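BRO1 protein (Saccharomyces cerevisiae, PDB 1ZB1) sorts cargo proteins into intralumenal vesicles of the multivesicular body and recruits the deubiquitinase DOA4 to endosomes, its Bro1 domain possibly binding SNF7. Local coordinates at residues F159-E164 with T179-A183. Sequence-based numbering, arbitrary orientation.
Sequences FEYLSE and TRFLA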
loop_
_atom_site.group_PDB
_atom_site.type_symbol
_atom_site.label_atom_id
_atom_site.label_comp_id
_atom_site.label_asym_id
_atom_site.label_seq_id
_atom_site.Cartn_x
_atom_site.Cartn_y
_atom_site.Cartn_z
ATOM N N PHE A 159 1.027 -3.357 -5.953
ATOM C CA PHE A 159 2.468 -3.125 -5.781
ATOM C C PHE A 159 3.260 -4.431 -5.775
ATOM O O PHE A 159 4.400 -4.484 -6.248
ATOM C CB PHE A 159 2.743 -2.362 -4.486
ATOM C CG PHE A 159 2.436 -0.891 -4.575
ATOM C CD1 PHE A 159 3.009 -0.110 -5.583
ATOM C CD2 PHE A 159 1.610 -0.277 -3.634
ATOM C CE1 PHE A 159 2.771 1.262 -5.654
ATOM C CE2 PHE A 159 1.364 1.100 -3.695
ATOM C CZ PHE A 159 1.949 1.872 -4.710
ATOM N N GLU A 160 2.649 -5.476 -5.231
ATOM C CA GLU A 160 3.273 -6.790 -5.169
ATOM C C GLU A 160 3.477 -7.335 -6.585
ATOM O O GLU A 160 4.552 -7.836 -6.916
ATOM C CB GLU A 160 2.388 -7.741 -4.354
ATOM C CG GLU A 160 2.870 -9.180 -4.319
ATOM C CD GLU A 160 2.025 -10.043 -3.400
ATOM O OE1 GLU A 160 0.815 -10.209 -3.675
ATOM O OE2 GLU A 160 2.574 -10.550 -2.399
ATOM N N TYR A 161 2.442 -7.231 -7.413
ATOM C CA TYR A 161 2.509 -7.703 -8.799
ATOM C C TYR A 161 3.586 -6.940 -9.562
ATOM O O TYR A 161 4.325 -7.515 -10.368
ATOM C CB TYR A 161 1.159 -7.507 -9.495
ATOM C CG TYR A 161 1.135 -7.981 -10.936
ATOM C CD1 TYR A 161 0.770 -9.290 -11.252
ATOM C CD2 TYR A 161 1.483 -7.121 -11.980
ATOM C CE1 TYR A 161 0.747 -9.730 -12.573
ATOM C CE2 TYR A 161 1.469 -7.552 -13.305
ATOM C CZ TYR A 161 1.097 -8.860 -13.593
ATOM O OH TYR A 161 1.052 -9.292 -14.900
ATOM N N LEU A 162 3.664 -5.637 -9.316
ATOM C CA LEU A 162 4.667 -4.801 -9.958
ATOM C C LEU A 162 6.094 -5.245 -9.587
ATOM O O LEU A 162 6.970 -5.349 -10.454
ATOM C CB LEU A 162 4.468 -3.337 -9.543
ATOM C CG LEU A 162 3.302 -2.586 -10.210
ATOM C CD1 LEU A 162 3.069 -1.271 -9.480
ATOM C CD2 LEU A 162 3.615 -2.325 -11.687
ATOM N N SER A 163 6.331 -5.506 -8.306
ATOM C CA SER A 163 7.672 -5.903 -7.879
ATOM C C SER A 163 8.084 -7.261 -8.425
ATOM O O SER A 163 9.261 -7.496 -8.691
ATOM C CB SER A 163 7.778 -5.920 -6.350
ATOM O OG SER A 163 7.048 -6.998 -5.804
ATOM N N GLU A 164 7.117 -8.153 -8.603
ATOM C CA GLU A 164 7.423 -9.489 -9.109
ATOM C C GLU A 164 7.376 -9.633 -10.629
ATOM O O GLU A 164 7.896 -10.613 -11.169
ATOM C CB GLU A 164 6.468 -10.514 -8.486
ATOM C CG GLU A 164 6.411 -10.463 -6.972
ATOM C CD GLU A 164 5.528 -11.545 -6.379
ATOM O OE1 GLU A 164 4.476 -11.858 -6.976
ATOM O OE2 GLU A 164 5.881 -12.076 -5.306
ATOM N N THR A 179 8.939 -1.103 -5.079
ATOM C CA THR A 179 7.526 -1.453 -5.150
ATOM C C THR A 179 7.216 -2.476 -4.055
ATOM O O THR A 179 6.091 -2.551 -3.557
ATOM C CB THR A 179 7.137 -2.008 -6.540
ATOM O OG1 THR A 179 8.147 -2.911 -7.010
ATOM C CG2 THR A 179 6.958 -0.851 -7.532
ATOM N N ARG A 180 8.220 -3.259 -3.664
ATOM C CA ARG A 180 8.030 -4.238 -2.593
ATOM C C ARG A 180 7.817 -3.453 -1.284
ATOM O O ARG A 180 6.960 -3.796 -0.457
ATOM C CB ARG A 180 9.270 -5.131 -2.469
ATOM C CG ARG A 180 9.202 -6.167 -1.355
ATOM C CD ARG A 180 8.859 -7.540 -1.909
ATOM N NE ARG A 180 7.425 -7.800 -1.909
ATOM C CZ ARG A 180 6.832 -8.731 -2.648
ATOM N NH1 ARG A 180 7.546 -9.496 -3.464
ATOM N NH2 ARG A 180 5.522 -8.905 -2.561
ATOM N N PHE A 181 8.606 -2.397 -1.112
ATOM C CA PHE A 181 8.512 -1.538 0.068
ATOM C C PHE A 181 7.106 -0.942 0.121
ATOM O O PHE A 181 6.444 -0.973 1.157
ATOM C CB PHE A 181 9.576 -0.426 -0.013
ATOM C CG PHE A 181 9.422 0.664 1.017
ATOM C CD1 PHE A 181 9.509 0.381 2.380
ATOM C CD2 PHE A 181 9.199 1.982 0.621
ATOM C CE1 PHE A 181 9.373 1.394 3.332
ATOM C CE2 PHE A 181 9.061 3.004 1.564
ATOM C CZ PHE A 181 9.149 2.707 2.925
ATOM N N LEU A 182 6.651 -0.399 -1.003
ATOM C CA LEU A 182 5.317 0.187 -1.061
ATOM C C LEU A 182 4.237 -0.857 -0.732
ATOM O O LEU A 182 3.251 -0.553 -0.048
ATOM C CB LEU A 182 5.084 0.801 -2.447
ATOM C CG LEU A 182 5.208 2.325 -2.604
ATOM C CD1 LEU A 182 6.018 2.931 -1.479
ATOM C CD2 LEU A 182 5.807 2.652 -3.965
ATOM N N ALA A 183 4.423 -2.081 -1.214
ATOM C CA ALA A 183 3.462 -3.153 -0.938
ATOM C C ALA A 183 3.426 -3.452 0.566
ATOM O O ALA A 183 2.355 -3.640 1.145
ATOM C CB ALA A 183 3.841 -4.415 -1.708
HETATM O O HOH W 1 8.329 -3.043 -9.803
#
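Phe159, Arg180 and Thr179 lose the most surface where the two helices pack, and they give the contact an apolar, a charged and a water-bridged part. The ring of Phe159 carries the apolar side: Leu182 CB sits 3.6 Å from its centroid, only 5° off the ring normal, which defines a CH-pi contact over the face, and Phe159 CE1 lies 3.7 Å from Leu182 CD2. Phe159 CB also meets Ala183 CB at 3.6 Å, consistent with the 4.9 Å between Phe159 CA and Ala183 CA. Beyond the segments, Phe159 and Leu182 both touch helix 118-139.

One turn further along, Ser163 CB approaches Thr179 OG1 to 3.1 Å. No direct hydrogen bond links the segments; instead, a water 2.8 Å from both Leu162 O and Thr179 OG1 bridges them, its bond to the carbonyl being weak. Ser163 OG turns back to Glu160 O in its own helix (2.9 Å).

Arg180 starts with CA-to-CB pointing away, yet its guanidinium bends back to face two acids one turn apart on the other helix, forming salt bridges from NH2 to Glu160 OE2 (3.4 Å) and from NH1 to Glu164 OE2 (3.6 Å).

With axes 7.9 Å apart and directions 159° from each other, the segments form part of an antiparallel helical hairpin, helices 146-165 and 176-198, within the largely helical Bro1 domain.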